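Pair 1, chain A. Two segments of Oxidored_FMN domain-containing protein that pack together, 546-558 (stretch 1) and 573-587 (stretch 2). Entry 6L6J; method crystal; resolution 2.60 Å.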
# COMPACT_ATOMS: atom_id res chain seq x y z
N CYS A 546 -9.64 3.85 30.09
CA CYS A 546 -8.71 4.98 30.40
C CYS A 546 -9.10 6.20 29.56
O CYS A 546 -9.49 6.03 28.41
CB CYS A 546 -7.25 4.67 30.12
SG CYS A 546 -6.68 3.12 30.84
N LYS A 547 -8.99 7.40 30.14
CA LYS A 547 -8.99 8.68 29.40
C LYS A 547 -7.57 8.86 28.83
O LYS A 547 -6.64 9.03 29.63
CB LYS A 547 -9.40 9.84 30.32
CG LYS A 547 -9.12 11.24 29.79
CD LYS A 547 -10.04 11.70 28.67
CE LYS A 547 -9.43 12.80 27.82
NZ LYS A 547 -10.42 13.41 26.89
N VAL A 548 -7.44 8.79 27.49
CA VAL A 548 -6.14 8.90 26.77
C VAL A 548 -5.94 10.31 26.22
O VAL A 548 -6.88 10.83 25.59
CB VAL A 548 -6.02 7.84 25.65
CG1 VAL A 548 -4.67 7.92 24.96
CG2 VAL A 548 -6.24 6.44 26.18
N THR A 549 -4.74 10.87 26.42
CA THR A 549 -4.21 12.00 25.62
C THR A 549 -3.04 11.49 24.75
O THR A 549 -2.04 11.00 25.31
CB THR A 549 -3.78 13.18 26.50
OG1 THR A 549 -4.92 13.74 27.14
CG2 THR A 549 -3.11 14.30 25.74
N TYR A 550 -3.15 11.62 23.44
CA TYR A 550 -2.04 11.31 22.49
C TYR A 550 -1.20 12.57 22.30
O TYR A 550 -1.78 13.61 21.90
CB TYR A 550 -2.59 10.81 21.14
CG TYR A 550 -1.55 10.76 20.05
CD1 TYR A 550 -1.29 11.85 19.24
CD2 TYR A 550 -0.80 9.62 19.85
CE1 TYR A 550 -0.33 11.80 18.24
CE2 TYR A 550 0.17 9.55 18.85
CZ TYR A 550 0.41 10.64 18.05
OH TYR A 550 1.38 10.57 17.10
N VAL A 551 0.11 12.47 22.58
CA VAL A 551 1.06 13.63 22.62
C VAL A 551 2.22 13.31 21.67
O VAL A 551 2.84 12.24 21.89
CB VAL A 551 1.60 13.87 24.04
CG1 VAL A 551 2.58 15.03 24.10
CG2 VAL A 551 0.48 14.08 25.06
N THR A 552 2.49 14.17 20.66
CA THR A 552 3.69 14.02 19.80
C THR A 552 4.47 15.34 19.65
O THR A 552 3.86 16.42 19.78
CB THR A 552 3.34 13.45 18.42
OG1 THR A 552 4.61 13.28 17.78
CG2 THR A 552 2.43 14.36 17.60
N THR A 553 5.76 15.20 19.35
CA THR A 553 6.71 16.30 19.02
C THR A 553 6.54 16.72 17.56
O THR A 553 6.92 17.85 17.22
CB THR A 553 8.16 15.87 19.29
OG1 THR A 553 8.39 14.64 18.61
CG2 THR A 553 8.46 15.72 20.77
N ALA A 554 5.96 15.83 16.76
CA ALA A 554 5.59 16.07 15.34
C ALA A 554 4.40 17.04 15.25
O ALA A 554 3.64 17.20 16.23
CB ALA A 554 5.29 14.75 14.67
N SER A 555 4.27 17.69 14.10
CA SER A 555 3.21 18.70 13.85
C SER A 555 1.87 18.03 13.57
O SER A 555 0.83 18.70 13.73
CB SER A 555 3.60 19.60 12.72
OG SER A 555 4.77 20.30 13.06
N ASP A 556 1.89 16.77 13.14
CA ASP A 556 0.70 15.97 12.79
C ASP A 556 0.74 14.68 13.59
O ASP A 556 1.83 14.17 13.87
CB ASP A 556 0.65 15.72 11.29
CG ASP A 556 0.46 16.99 10.49
OD1 ASP A 556 -0.62 17.58 10.58
OD2 ASP A 556 1.38 17.36 9.79
N PRO A 557 -0.43 14.13 14.01
CA PRO A 557 -0.48 12.82 14.66
C PRO A 557 0.04 11.77 13.67
O PRO A 557 -0.32 11.83 12.52
CB PRO A 557 -1.95 12.62 15.06
CG PRO A 557 -2.73 13.58 14.19
CD PRO A 557 -1.77 14.73 13.90
N SER A 558 0.88 10.86 14.17
CA SER A 558 1.39 9.64 13.48
C SER A 558 1.86 9.99 12.07
O SER A 558 1.34 9.44 11.10
CB SER A 558 0.34 8.56 13.46
OG SER A 558 0.07 8.12 14.79
N SER A 573 -10.91 8.41 14.23
CA SER A 573 -10.98 7.34 15.24
C SER A 573 -10.83 7.93 16.65
O SER A 573 -11.63 7.59 17.53
CB SER A 573 -9.92 6.30 14.97
OG SER A 573 -9.96 5.27 15.92
N MET A 574 -9.83 8.80 16.83
CA MET A 574 -9.43 9.39 18.13
C MET A 574 -10.53 10.37 18.59
O MET A 574 -11.02 10.24 19.74
CB MET A 574 -8.06 10.10 18.01
CG MET A 574 -6.82 9.18 18.11
SD MET A 574 -5.20 10.07 17.94
CE MET A 574 -4.03 8.76 18.27
N ASN A 575 -10.95 11.30 17.73
CA ASN A 575 -12.11 12.19 17.99
C ASN A 575 -13.33 11.38 18.46
O ASN A 575 -14.00 11.82 19.39
CB ASN A 575 -12.47 13.03 16.76
CG ASN A 575 -11.40 14.06 16.48
OD1 ASN A 575 -10.56 14.33 17.33
ND2 ASN A 575 -11.39 14.60 15.26
N GLU A 576 -13.58 10.22 17.86
CA GLU A 576 -14.80 9.42 18.12
C GLU A 576 -14.68 8.79 19.51
O GLU A 576 -15.68 8.83 20.26
CB GLU A 576 -15.08 8.44 16.98
CG GLU A 576 -15.59 9.13 15.70
CD GLU A 576 -15.66 8.27 14.43
OE1 GLU A 576 -15.52 7.02 14.53
OE2 GLU A 576 -15.86 8.85 13.33
N ALA A 577 -13.49 8.30 19.87
CA ALA A 577 -13.20 7.65 21.18
C ALA A 577 -12.97 8.70 22.28
O ALA A 577 -12.75 8.30 23.43
CB ALA A 577 -11.97 6.77 21.04
N GLY A 578 -12.98 9.99 21.94
CA GLY A 578 -12.58 11.07 22.86
C GLY A 578 -11.17 10.84 23.39
O GLY A 578 -10.99 10.92 24.63
N ILE A 579 -10.24 10.55 22.47
CA ILE A 579 -8.77 10.55 22.69
C ILE A 579 -8.27 11.97 22.35
O ILE A 579 -8.41 12.44 21.20
CB ILE A 579 -8.05 9.43 21.89
CG1 ILE A 579 -8.36 8.04 22.46
CG2 ILE A 579 -6.53 9.67 21.81
CD1 ILE A 579 -7.65 6.89 21.74
N GLU A 580 -7.71 12.63 23.35
CA GLU A 580 -7.09 13.97 23.23
C GLU A 580 -5.87 13.87 22.29
O GLU A 580 -5.04 12.93 22.46
CB GLU A 580 -6.67 14.46 24.62
CG GLU A 580 -6.81 15.95 24.79
CD GLU A 580 -8.25 16.44 24.77
OE1 GLU A 580 -8.48 17.54 24.18
OE2 GLU A 580 -9.13 15.72 25.35
N ILE A 581 -5.78 14.80 21.33
CA ILE A 581 -4.62 14.98 20.43
C ILE A 581 -3.87 16.26 20.83
O ILE A 581 -4.46 17.36 20.70
CB ILE A 581 -5.05 15.00 18.96
CG1 ILE A 581 -5.99 13.85 18.62
CG2 ILE A 581 -3.83 15.03 18.04
CD1 ILE A 581 -6.68 13.99 17.28
N VAL A 582 -2.62 16.10 21.28
CA VAL A 582 -1.62 17.18 21.48
C VAL A 582 -0.47 17.01 20.49
O VAL A 582 0.08 15.90 20.40
CB VAL A 582 -1.10 17.19 22.94
CG1 VAL A 582 -0.13 18.35 23.19
CG2 VAL A 582 -2.23 17.22 23.96
N VAL A 583 -0.06 18.09 19.83
CA VAL A 583 1.02 18.09 18.80
C VAL A 583 2.06 19.19 19.08
O VAL A 583 1.89 19.98 20.02
CB VAL A 583 0.42 18.23 17.40
CG1 VAL A 583 -0.43 16.98 17.09
CG2 VAL A 583 -0.37 19.53 17.23
N GLY A 584 3.15 19.17 18.28
CA GLY A 584 4.32 20.05 18.45
C GLY A 584 4.70 20.25 19.91
O GLY A 584 5.07 21.39 20.26
N THR A 585 4.64 19.18 20.70
CA THR A 585 4.82 19.20 22.17
C THR A 585 5.76 18.06 22.59
O THR A 585 5.53 16.91 22.19
CB THR A 585 3.48 19.10 22.93
OG1 THR A 585 2.67 20.24 22.65
CG2 THR A 585 3.64 19.05 24.42
N ALA A 586 6.77 18.39 23.40
CA ALA A 586 7.72 17.43 23.99
C ALA A 586 7.50 17.33 25.50
O ALA A 586 7.01 18.32 26.12
CB ALA A 586 9.13 17.85 23.67
N ILE A 587 7.88 16.19 26.08
CA ILE A 587 7.90 15.96 27.54
C ILE A 587 9.25 16.43 28.11
O ILE A 587 10.29 15.88 27.69
CB ILE A 587 7.63 14.47 27.82
CG1 ILE A 587 6.18 14.13 27.48
CG2 ILE A 587 7.97 14.12 29.26
CD1 ILE A 587 5.80 12.70 27.76

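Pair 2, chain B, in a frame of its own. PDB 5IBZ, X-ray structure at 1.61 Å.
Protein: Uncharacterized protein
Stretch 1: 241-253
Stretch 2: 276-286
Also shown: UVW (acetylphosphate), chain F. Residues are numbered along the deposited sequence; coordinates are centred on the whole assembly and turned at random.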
# COMPACT_ATOMS: atom_id res chain seq x y z
N ARG B 241 -31.43 -18.50 -14.55
CA ARG B 241 -30.90 -18.96 -13.27
C ARG B 241 -29.37 -19.02 -13.32
O ARG B 241 -28.74 -19.93 -12.79
CB ARG B 241 -31.53 -20.31 -12.88
CG ARG B 241 -32.99 -20.14 -12.48
CD ARG B 241 -33.60 -21.47 -11.99
NE ARG B 241 -33.95 -22.34 -13.10
CZ ARG B 241 -34.38 -23.60 -12.96
NH1 ARG B 241 -34.45 -24.17 -11.76
NH2 ARG B 241 -34.70 -24.31 -14.04
N LEU B 242 -28.78 -18.00 -13.95
CA LEU B 242 -27.34 -17.81 -13.93
C LEU B 242 -26.84 -17.42 -12.54
O LEU B 242 -27.50 -16.67 -11.84
CB LEU B 242 -26.93 -16.73 -14.93
CG LEU B 242 -27.44 -16.96 -16.34
CD1 LEU B 242 -27.05 -15.83 -17.23
CD2 LEU B 242 -26.91 -18.27 -16.89
N ALA B 243 -25.66 -17.89 -12.16
CA ALA B 243 -25.04 -17.54 -10.89
C ALA B 243 -24.28 -16.22 -10.95
O ALA B 243 -24.16 -15.51 -9.95
CB ALA B 243 -24.10 -18.63 -10.44
N GLY B 244 -23.73 -15.94 -12.12
CA GLY B 244 -22.91 -14.75 -12.29
C GLY B 244 -22.75 -14.44 -13.76
O GLY B 244 -22.90 -15.33 -14.60
N VAL B 245 -22.45 -13.19 -14.06
CA VAL B 245 -22.24 -12.73 -15.43
C VAL B 245 -20.95 -11.93 -15.45
O VAL B 245 -20.82 -10.97 -14.68
CB VAL B 245 -23.40 -11.86 -15.92
CG1 VAL B 245 -23.20 -11.41 -17.33
CG2 VAL B 245 -24.72 -12.61 -15.82
N ALA B 246 -20.02 -12.35 -16.29
CA ALA B 246 -18.75 -11.68 -16.41
C ALA B 246 -18.55 -11.20 -17.83
O ALA B 246 -19.09 -11.78 -18.76
CB ALA B 246 -17.64 -12.58 -16.01
N ALA B 247 -17.70 -10.19 -17.99
CA ALA B 247 -17.38 -9.67 -19.31
C ALA B 247 -15.96 -9.11 -19.40
O ALA B 247 -15.29 -8.88 -18.38
CB ALA B 247 -18.38 -8.58 -19.72
N ASP B 248 -15.52 -8.95 -20.64
CA ASP B 248 -14.23 -8.34 -20.95
C ASP B 248 -14.36 -6.83 -21.21
O ASP B 248 -13.65 -6.25 -22.03
CB ASP B 248 -13.62 -9.03 -22.16
CG ASP B 248 -14.43 -8.82 -23.41
OD1 ASP B 248 -15.58 -8.34 -23.26
OD2 ASP B 248 -13.93 -9.12 -24.53
N ASN B 249 -15.28 -6.19 -20.50
CA ASN B 249 -15.31 -4.73 -20.45
C ASN B 249 -15.04 -4.32 -19.00
O ASN B 249 -14.61 -5.15 -18.18
CB ASN B 249 -16.62 -4.16 -21.00
CG ASN B 249 -17.84 -4.65 -20.26
OD1 ASN B 249 -17.72 -5.23 -19.18
ND2 ASN B 249 -19.02 -4.39 -20.83
N ILE B 250 -15.26 -3.05 -18.65
CA ILE B 250 -14.88 -2.57 -17.33
C ILE B 250 -16.08 -2.49 -16.39
O ILE B 250 -15.94 -2.68 -15.18
CB ILE B 250 -14.21 -1.16 -17.39
CG1 ILE B 250 -13.22 -1.07 -18.56
CG2 ILE B 250 -13.53 -0.86 -16.08
CD1 ILE B 250 -12.11 -2.12 -18.58
N ALA B 251 -17.26 -2.24 -16.94
CA ALA B 251 -18.46 -2.00 -16.12
C ALA B 251 -19.60 -3.01 -16.30
O ALA B 251 -20.66 -2.81 -15.72
CB ALA B 251 -18.98 -0.62 -16.41
N LEU B 252 -19.39 -4.03 -17.13
CA LEU B 252 -20.40 -5.02 -17.55
C LEU B 252 -21.57 -4.42 -18.32
O LEU B 252 -21.77 -4.75 -19.49
CB LEU B 252 -20.96 -5.81 -16.35
CG LEU B 252 -22.02 -6.85 -16.78
CD1 LEU B 252 -21.49 -7.79 -17.85
CD2 LEU B 252 -22.53 -7.63 -15.58
N GLU B 253 -22.34 -3.54 -17.69
CA GLU B 253 -23.41 -2.89 -18.44
C GLU B 253 -22.87 -1.76 -19.29
O GLU B 253 -21.76 -1.25 -19.06
CB GLU B 253 -24.50 -2.39 -17.50
CG GLU B 253 -24.20 -1.17 -16.70
CD GLU B 253 -25.39 -0.81 -15.77
OE1 GLU B 253 -26.46 -0.37 -16.24
OE2 GLU B 253 -25.22 -1.02 -14.56
N GLY B 276 -29.28 -10.83 -6.69
CA GLY B 276 -28.16 -11.46 -6.02
C GLY B 276 -27.25 -12.20 -6.99
O GLY B 276 -26.64 -13.21 -6.66
N VAL B 277 -27.14 -11.67 -8.21
CA VAL B 277 -26.28 -12.22 -9.26
C VAL B 277 -24.95 -11.46 -9.28
O VAL B 277 -24.93 -10.24 -9.28
CB VAL B 277 -27.00 -12.14 -10.61
CG1 VAL B 277 -26.06 -12.44 -11.78
CG2 VAL B 277 -28.19 -13.13 -10.64
N TYR B 278 -23.84 -12.20 -9.29
CA TYR B 278 -22.51 -11.62 -9.23
C TYR B 278 -22.09 -11.06 -10.57
O TYR B 278 -22.52 -11.52 -11.63
CB TYR B 278 -21.51 -12.70 -8.75
CG TYR B 278 -21.83 -13.14 -7.34
CD1 TYR B 278 -22.82 -14.08 -7.10
CD2 TYR B 278 -21.19 -12.58 -6.25
CE1 TYR B 278 -23.16 -14.45 -5.82
CE2 TYR B 278 -21.51 -12.95 -4.96
CZ TYR B 278 -22.52 -13.88 -4.75
OH TYR B 278 -22.86 -14.26 -3.45
N ILE B 279 -21.26 -10.02 -10.50
CA ILE B 279 -20.75 -9.33 -11.67
C ILE B 279 -19.24 -9.50 -11.78
O ILE B 279 -18.50 -9.20 -10.84
CB ILE B 279 -21.11 -7.82 -11.62
CG1 ILE B 279 -22.63 -7.63 -11.74
CG2 ILE B 279 -20.33 -7.05 -12.67
CD1 ILE B 279 -23.09 -6.21 -11.65
N GLY B 280 -18.80 -9.97 -12.95
CA GLY B 280 -17.38 -10.11 -13.25
C GLY B 280 -16.95 -9.10 -14.29
O GLY B 280 -17.67 -8.85 -15.26
N GLU B 281 -15.79 -8.48 -14.08
CA GLU B 281 -15.34 -7.42 -14.97
C GLU B 281 -13.87 -7.55 -15.29
O GLU B 281 -13.09 -8.09 -14.50
CB GLU B 281 -15.60 -6.04 -14.35
CG GLU B 281 -17.09 -5.75 -14.21
CD GLU B 281 -17.42 -4.57 -13.32
OE1 GLU B 281 -16.58 -4.15 -12.50
OE2 GLU B 281 -18.55 -4.07 -13.47
N ILE B 282 -13.50 -7.00 -16.44
CA ILE B 282 -12.12 -6.97 -16.95
C ILE B 282 -11.53 -8.38 -17.11
O ILE B 282 -10.33 -8.64 -16.91
CB ILE B 282 -11.15 -6.11 -16.06
CG1 ILE B 282 -11.90 -4.93 -15.40
CG2 ILE B 282 -10.03 -5.60 -16.96
CD1 ILE B 282 -11.01 -3.94 -14.66
N TRP B 283 -12.36 -9.31 -17.55
CA TRP B 283 -11.87 -10.62 -17.95
C TRP B 283 -11.24 -10.52 -19.34
O TRP B 283 -11.51 -9.57 -20.09
CB TRP B 283 -13.00 -11.66 -17.91
CG TRP B 283 -13.54 -11.99 -16.53
CD1 TRP B 283 -13.64 -11.14 -15.47
CD2 TRP B 283 -14.04 -13.25 -16.09
NE1 TRP B 283 -14.19 -11.80 -14.38
CE2 TRP B 283 -14.44 -13.10 -14.74
CE3 TRP B 283 -14.18 -14.51 -16.69
CZ2 TRP B 283 -14.99 -14.14 -14.00
CZ3 TRP B 283 -14.73 -15.54 -15.95
CH2 TRP B 283 -15.12 -15.35 -14.63
N TRP B 284 -10.39 -11.49 -19.69
CA TRP B 284 -9.68 -11.52 -20.96
C TRP B 284 -10.13 -12.74 -21.73
O TRP B 284 -9.86 -13.87 -21.31
CB TRP B 284 -8.16 -11.56 -20.77
CG TRP B 284 -7.44 -11.54 -22.08
CD1 TRP B 284 -6.97 -12.62 -22.78
CD2 TRP B 284 -7.13 -10.39 -22.87
NE1 TRP B 284 -6.39 -12.21 -23.96
CE2 TRP B 284 -6.48 -10.84 -24.04
CE3 TRP B 284 -7.36 -9.01 -22.71
CZ2 TRP B 284 -6.03 -9.96 -25.02
CZ3 TRP B 284 -6.91 -8.14 -23.69
CH2 TRP B 284 -6.26 -8.62 -24.84
N LEU B 285 -10.83 -12.53 -22.84
CA LEU B 285 -11.53 -13.61 -23.51
C LEU B 285 -11.06 -13.90 -24.93
O LEU B 285 -11.62 -14.77 -25.59
CB LEU B 285 -13.03 -13.28 -23.53
CG LEU B 285 -13.64 -13.09 -22.13
CD1 LEU B 285 -15.11 -12.75 -22.22
CD2 LEU B 285 -13.43 -14.32 -21.26
N GLU B 286 -10.06 -13.16 -25.40
CA GLU B 286 -9.65 -13.27 -26.80
C GLU B 286 -9.20 -14.67 -27.19
O GLU B 286 -9.57 -15.18 -28.26
CB GLU B 286 -8.53 -12.27 -27.12
CG GLU B 286 -8.30 -12.17 -28.64
CD GLU B 286 -7.28 -11.12 -29.06
OE1 GLU B 286 -7.12 -10.11 -28.36
OE2 GLU B 286 -6.65 -11.31 -30.12
C1 UVW F . -17.94 1.49 -11.89
O1 UVW F . -17.11 1.68 -11.06
C1M UVW F . -18.51 2.66 -12.68
O2 UVW F . -18.40 0.20 -12.17
P UVW F . -17.98 -1.12 -11.29
O1P UVW F . -18.09 -0.85 -9.81
O2P UVW F . -18.93 -2.21 -11.71
O3P UVW F . -16.57 -1.56 -11.59
O HOH W 1 -11.50 -10.27 -24.45

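What backbone arrangement do the two pairs share? In each, two short parallel strands run side by side and bonding continues past the bridged residues; 14 central residues superpose with an RMSD of 0.4 Å. The ladder keeps its register: Y550(A) N donates to E580(A) O at 2.5 Å, which is very short, and V245(B) N to Y278(B) O at 2.9 Å; V582(A) N reaches Y550(A) O at 2.7 Å, and G280(B) N reaches V245(B) O at 2.8 Å. Farther along, T585(A) N to T552(A) O (3.0 Å) matches W283(B) N to A247(B) O (3.1 Å), while G584(A) N to A554(A) O (2.9 Å) matches I282(B) N to N249(B) O (2.8 Å). G584(A) and I282(B) both have positive phi, so a turn that favours glycine is made in pair 2 by isoleucine.

How is the sheet face bearing V551(A) and V582(A) filled? In pair 1 the two valines meet directly, V551(A) CG2 lying 4.1 Å from V582(A) CB, and T549(A) CG2 packs 3.5 Å from V582(A) CG2. T549(A) OG1 also lies 3.2 Å from E580(A) CB, whereas the matched G244(B) has no side chain, and its CA lies 3.3 Å from Y278(B) O. Pair 2 places A246(B) and G280(B) at the valine positions, with their CA atoms just 3.8 Å apart; a CB on G280(B) would fall 2.6 Å from A246(B) CB, a clash. The bulk comes instead from W283(B), matched to T585(A): A246(B) CB sits over the face of its six-membered ring, 3.6 Å from the centroid.

What occupies the face bearing Y550(A) and I581(A)? Y550(A) CG lies 3.6 Å from M574(A) CE, and its CD1 4.2 Å from I581(A) CG2. Y550(A) CB to I579(A) CG2 (4.2 Å) corresponds to V245(B) CG2 to V277(B) CG1 (4.3 Å). I279(B), which overlays I581(A), packs its CG2 3.7 Å from L252(B) CD2. L252(B) matches P557(A), whose CG approaches I581(A) CG2 at 4.3 Å, so the same pair of positions meets in both structures.

How does the position after V582(A) and G280(B) differ? V583(A) gives an apolar answer, its CG1 lying 4.1 Å from P557(A) CD. Its match, E281(B), is covered by the other stretch to a similar extent, but with a carboxylate: CD lies 3.0 Å from I250(B) O and OE2 3.2 Å from A251(B) C. That carboxylate also comes close to acetylphosphate, with E281(B) OE2 2.6 Å from UVW O2P and OE1 2.7 Å from UVW O3P.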